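Local coordinates for mucus binding protein (Lactobacillus reuteri, PDB 3I57) that probably binds mucus as a cell-wall protein, with an immunoglobulin-binding activity found in its type 2 repeat, at residues H5-I9 and P31-A35; T93-T97 and S167-Q173. One frame throughout, in Å; residues are numbered along the deposited sequence.

Contact 1. Residues H5-I9 and P31-A35; sequences HVQYI and PYSTA
With chi1 at -172°, Tyr32 extends away from its backbone N toward strand 2-10; at -69°, Tyr8 folds beside its own N, and the end of its ring comes nearer to 31-35. The two phenols approach from opposite directions and meet at their hydroxyls. Tyr8 OH lies 2.6 Å from Tyr32 OH, a short hydrogen bond between the two hydroxyls. Tyr32 OH sits in the plane of the Tyr8 ring, at its edge. Asp20 OD2 on strand 15-24 also bonds Tyr32 OH.

Val6 packs over one face of the Tyr32 ring. Its CG2 lies 4.1 Å from the centroid of that ring, a CH-pi contact displaced toward the rim, and comes closest to Tyr32 CE2. Thr34 adds CB and CG2 near Tyr8 OH. Its own hydroxyl bonds Asp51.

A water extends the polar link. It is 3.1 Å from Tyr8 OH and donates to Ser33 O at 2.7 Å. Tyr8 OH is tied to the Tyr32 hydroxyl directly and to the Ser33 carbonyl through the water. Ser33 OG accepts from Ala35 N at 2.9 Å, a capping bond where the chain turns into helix 35-43. The contact joins the sheet to the loop entering that helix, as in a beta-grasp fold, where a helix packs across a beta sheet.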
loop_
_atom_site.group_PDB
_atom_site.type_symbol
_atom_site.label_atom_id
_atom_site.label_comp_id
_atom_site.label_asym_id
_atom_site.label_seq_id
_atom_site.Cartn_x
_atom_site.Cartn_y
_atom_site.Cartn_z
ATOM N N HIS A 5 17.236 21.189 -24.777
ATOM C CA HIS A 5 15.984 20.778 -24.140
ATOM C C HIS A 5 16.332 19.927 -22.949
ATOM O O HIS A 5 16.999 18.923 -23.090
ATOM C CB HIS A 5 15.149 19.938 -25.135
ATOM C CG HIS A 5 15.030 20.568 -26.483
ATOM N ND1 HIS A 5 14.186 21.636 -26.728
ATOM C CD2 HIS A 5 15.665 20.311 -27.646
ATOM C CE1 HIS A 5 14.299 21.998 -27.994
ATOM N NE2 HIS A 5 15.189 21.208 -28.576
ATOM N N VAL A 6 15.855 20.300 -21.773
ATOM C CA VAL A 6 16.162 19.500 -20.594
ATOM C C VAL A 6 14.892 18.805 -20.162
ATOM O O VAL A 6 13.891 19.452 -19.890
ATOM C CB VAL A 6 16.672 20.373 -19.444
ATOM C CG1 VAL A 6 17.006 19.495 -18.245
ATOM C CG2 VAL A 6 17.880 21.179 -19.898
ATOM N N GLN A 7 14.932 17.478 -20.110
ATOM C CA GLN A 7 13.691 16.713 -19.967
ATOM C C GLN A 7 13.673 16.044 -18.609
ATOM O O GLN A 7 14.555 15.263 -18.297
ATOM C CB GLN A 7 13.579 15.667 -21.095
ATOM C CG GLN A 7 13.516 16.358 -22.481
ATOM C CD GLN A 7 13.790 15.410 -23.632
ATOM O OE1 GLN A 7 13.062 15.378 -24.651
ATOM N NE2 GLN A 7 14.829 14.638 -23.492
ATOM N N TYR A 8 12.657 16.354 -17.825
ATOM C CA TYR A 8 12.481 15.762 -16.494
ATOM C C TYR A 8 11.590 14.513 -16.605
ATOM O O TYR A 8 10.456 14.595 -17.087
ATOM C CB TYR A 8 11.903 16.808 -15.530
ATOM C CG TYR A 8 12.900 17.880 -15.228
ATOM C CD1 TYR A 8 13.070 18.941 -16.111
ATOM C CD2 TYR A 8 13.744 17.797 -14.126
ATOM C CE1 TYR A 8 14.008 19.910 -15.892
ATOM C CE2 TYR A 8 14.705 18.782 -13.882
ATOM C CZ TYR A 8 14.831 19.835 -14.789
ATOM O OH TYR A 8 15.755 20.829 -14.587
ATOM N N ILE A 9 12.117 13.364 -16.189
ATOM C CA ILE A 9 11.499 12.070 -16.507
ATOM C C ILE A 9 11.187 11.239 -15.264
ATOM O O ILE A 9 12.029 11.151 -14.379
ATOM C CB ILE A 9 12.455 11.208 -17.358
ATOM C CG1 ILE A 9 12.838 11.920 -18.668
ATOM C CG2 ILE A 9 11.814 9.847 -17.690
ATOM C CD1 ILE A 9 11.664 12.444 -19.366
ATOM N N PRO A 31 23.303 28.526 -19.809
ATOM C CA PRO A 31 23.062 29.156 -18.514
ATOM C C PRO A 31 21.893 28.505 -17.822
ATOM O O PRO A 31 20.800 29.085 -17.744
ATOM C CB PRO A 31 22.758 30.621 -18.872
ATOM C CG PRO A 31 22.211 30.553 -20.261
ATOM C CD PRO A 31 22.861 29.374 -20.933
ATOM N N TYR A 32 22.114 27.278 -17.355
ATOM C CA TYR A 32 21.054 26.484 -16.753
ATOM C C TYR A 32 21.651 25.600 -15.675
ATOM O O TYR A 32 22.793 25.100 -15.798
ATOM C CB TYR A 32 20.418 25.583 -17.828
ATOM C CG TYR A 32 19.180 24.821 -17.420
ATOM C CD1 TYR A 32 17.915 25.390 -17.553
ATOM C CD2 TYR A 32 19.272 23.513 -16.958
ATOM C CE1 TYR A 32 16.765 24.703 -17.199
ATOM C CE2 TYR A 32 18.148 22.815 -16.604
ATOM C CZ TYR A 32 16.892 23.399 -16.740
ATOM O OH TYR A 32 15.800 22.670 -16.371
ATOM N N SER A 33 20.844 25.393 -14.645
ATOM C CA SER A 33 21.112 24.388 -13.624
ATOM C C SER A 33 19.861 23.548 -13.414
ATOM O O SER A 33 18.736 24.058 -13.462
ATOM C CB SER A 33 21.472 25.049 -12.300
ATOM O OG SER A 33 21.286 24.158 -11.214
ATOM N N THR A 34 20.062 22.268 -13.173
ATOM C CA THR A 34 18.957 21.363 -12.904
ATOM C C THR A 34 18.505 21.464 -11.454
ATOM O O THR A 34 17.576 20.765 -11.054
ATOM C CB THR A 34 19.388 19.919 -13.147
ATOM O OG1 THR A 34 20.587 19.674 -12.379
ATOM C CG2 THR A 34 19.626 19.667 -14.685
ATOM N N ALA A 35 19.140 22.341 -10.669
ATOM C CA ALA A 35 18.858 22.360 -9.220
ATOM C C ALA A 35 17.414 22.673 -8.836
ATOM O O ALA A 35 16.822 21.955 -8.010
ATOM C CB ALA A 35 19.845 23.297 -8.451
HETATM O O HOH W 1 16.170 23.456 -12.948
#

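Contact 2. Residues T93-T97 and S167-Q173; sequences TKTLT and SNSDAEQ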
loop_
_atom_site.group_PDB
_atom_site.type_symbol
_atom_site.label_atom_id
_atom_site.label_comp_id
_atom_site.label_asym_id
_atom_site.label_seq_id
_atom_site.Cartn_x
_atom_site.Cartn_y
_atom_site.Cartn_z
ATOM N N THR A 93 -4.613 -3.161 8.188
ATOM C CA THR A 93 -5.290 -3.928 9.210
ATOM C C THR A 93 -6.486 -4.658 8.632
ATOM O O THR A 93 -7.038 -4.247 7.616
ATOM C CB THR A 93 -5.765 -3.020 10.366
ATOM O OG1 THR A 93 -6.617 -1.976 9.860
ATOM C CG2 THR A 93 -4.565 -2.397 11.044
ATOM N N LYS A 94 -6.876 -5.767 9.250
ATOM C CA LYS A 94 -8.180 -6.342 8.933
ATOM C C LYS A 94 -8.716 -7.031 10.174
ATOM O O LYS A 94 -7.944 -7.559 10.965
ATOM C CB LYS A 94 -8.127 -7.251 7.689
ATOM C CG LYS A 94 -8.198 -8.749 7.917
ATOM C CD LYS A 94 -8.201 -9.491 6.595
ATOM C CE LYS A 94 -7.133 -10.572 6.627
ATOM N NZ LYS A 94 -7.280 -11.499 5.490
ATOM N N THR A 95 -10.034 -7.003 10.341
ATOM C CA THR A 95 -10.659 -7.623 11.503
ATOM C C THR A 95 -11.659 -8.679 11.014
ATOM O O THR A 95 -12.503 -8.404 10.149
ATOM C CB THR A 95 -11.320 -6.553 12.385
ATOM O OG1 THR A 95 -10.312 -5.649 12.874
ATOM C CG2 THR A 95 -12.071 -7.184 13.581
ATOM N N LEU A 96 -11.513 -9.904 11.515
ATOM C CA LEU A 96 -12.427 -10.983 11.166
ATOM C C LEU A 96 -13.310 -11.327 12.369
ATOM O O LEU A 96 -12.902 -11.147 13.517
ATOM C CB LEU A 96 -11.669 -12.245 10.761
ATOM C CG LEU A 96 -10.645 -12.144 9.634
ATOM C CD1 LEU A 96 -10.145 -13.557 9.296
ATOM C CD2 LEU A 96 -11.303 -11.526 8.415
ATOM N N THR A 97 -14.497 -11.860 12.089
ATOM C CA THR A 97 -15.458 -12.148 13.139
ATOM C C THR A 97 -15.840 -13.626 13.141
ATOM O O THR A 97 -16.168 -14.206 12.097
ATOM C CB THR A 97 -16.751 -11.302 12.957
ATOM O OG1 THR A 97 -16.428 -9.919 13.056
ATOM C CG2 THR A 97 -17.805 -11.641 14.019
ATOM N N SER A 167 -8.305 -18.039 13.131
ATOM C CA SER A 167 -8.334 -17.783 11.687
ATOM C C SER A 167 -6.911 -17.578 11.162
ATOM O O SER A 167 -6.051 -17.018 11.850
ATOM C CB SER A 167 -9.159 -16.543 11.332
ATOM O OG SER A 167 -10.567 -16.759 11.442
ATOM N N ASN A 168 -6.681 -18.010 9.936
ATOM C CA ASN A 168 -5.418 -17.782 9.237
ATOM C C ASN A 168 -5.465 -16.412 8.580
ATOM O O ASN A 168 -6.534 -15.915 8.307
ATOM C CB ASN A 168 -5.198 -18.867 8.199
ATOM C CG ASN A 168 -5.016 -20.229 8.820
ATOM O OD1 ASN A 168 -4.482 -20.333 9.923
ATOM N ND2 ASN A 168 -5.469 -21.288 8.126
ATOM N N SER A 169 -4.302 -15.808 8.320
ATOM C CA SER A 169 -4.269 -14.428 7.815
ATOM C C SER A 169 -4.770 -14.298 6.371
ATOM O O SER A 169 -5.101 -13.178 5.951
ATOM C CB SER A 169 -2.857 -13.851 7.936
ATOM O OG SER A 169 -1.973 -14.551 7.057
ATOM N N ASP A 170 -4.870 -15.425 5.649
ATOM C CA ASP A 170 -5.445 -15.428 4.295
ATOM C C ASP A 170 -6.970 -15.453 4.270
ATOM O O ASP A 170 -7.576 -15.293 3.205
ATOM C CB ASP A 170 -4.855 -16.530 3.399
ATOM C CG ASP A 170 -5.067 -17.949 3.948
ATOM O OD1 ASP A 170 -5.527 -18.137 5.085
ATOM O OD2 ASP A 170 -4.777 -18.882 3.204
ATOM N N ALA A 171 -7.608 -15.621 5.426
ATOM C CA ALA A 171 -9.066 -15.706 5.445
ATOM C C ALA A 171 -9.705 -14.348 5.223
ATOM O O ALA A 171 -9.215 -13.337 5.742
ATOM C CB ALA A 171 -9.596 -16.313 6.768
ATOM N N GLU A 172 -10.773 -14.338 4.442
ATOM C CA GLU A 172 -11.508 -13.098 4.196
ATOM C C GLU A 172 -12.661 -12.955 5.197
ATOM O O GLU A 172 -13.152 -11.857 5.423
ATOM C CB GLU A 172 -12.008 -13.038 2.768
ATOM C CG GLU A 172 -12.580 -11.660 2.369
ATOM C CD GLU A 172 -11.533 -10.535 2.411
ATOM O OE1 GLU A 172 -10.310 -10.828 2.504
ATOM O OE2 GLU A 172 -11.950 -9.351 2.322
ATOM N N GLN A 173 -13.108 -14.061 5.789
ATOM C CA GLN A 173 -14.088 -13.944 6.875
ATOM C C GLN A 173 -13.740 -14.956 7.934
ATOM O O GLN A 173 -13.088 -15.962 7.631
ATOM C CB GLN A 173 -15.501 -14.204 6.366
ATOM C CG GLN A 173 -15.679 -15.618 5.812
ATOM C CD GLN A 173 -16.883 -15.714 4.885
ATOM O OE1 GLN A 173 -16.902 -15.078 3.820
ATOM N NE2 GLN A 173 -17.900 -16.493 5.288
HETATM O O HOH W 2 -7.565 -9.697 3.258
#
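Residues 93-97 run as an extended strand, while 167-168 end strand 162-168, and the chain then turns through a type I beta turn from Asn168 to Ala171, with Ala171 N bonded to Asn168 O. The contact lies in the Muc B2-like part of the repeat. It joins the large mixed sheet to the end of strand 162-168, the central strand of a separate three-stranded antiparallel sheet.

Two side chains of 93-97, Lys94 and Leu96, carry most of the contact. Both leave the backbone toward the turn. The Leu96 chi1 of -55° places the branch so that CD1 faces Ser167 and Ala171 and CD2 faces Glu172. CD1 meets Ser167 CB at 3.7 Å and Ala171 CB at 3.8 Å. CD2 lies against the backbone of Glu172, 3.5 Å from Glu172 O. Phe120 of strand 112-127 and Tyr145 also touch Leu96. Ser167 OG is hydrogen-bonded to Tyr145 OH.

The Lys94 chain bends at chi3 (129°), and its ammonium group reaches the backbone oxygens Ser169 O and Ala171 O. CE passes close to both, and Trp138 also touches the side chain. A water accepts from Lys94 NZ and donates to Glu172 OE1, so it bridges two opposite charges whose nearest atoms are too far apart for a salt bridge. That carboxylate may still favour the charged lysine. Lys94 NZ gives bonds of 2.8 Å to Ser169 O and 2.7 Å to Ala171 O, in each case from above the carbonyl plane.

Contacts 1 and 2 lie on opposite sides of the centre of an elongated chain. Their centres are about 50 Å apart and their nearest atoms about 31 Å, so they do not touch. Along the sequence they follow in series. Contact 1 belongs to the mucin binding domain and contact 2 to the Muc B2-like domain. Both reach the same mixed sheet, in which strand 67-80, beside strand 2-10, also pairs with strand 112-127, the neighbour of strand 93-104. Contact 1 is on the calcium side: the Val6 side chain is about 13 Å from the ion bound at Gln2, Asp60, Asp62 and Asn65. Neither contact supplies a calcium ligand.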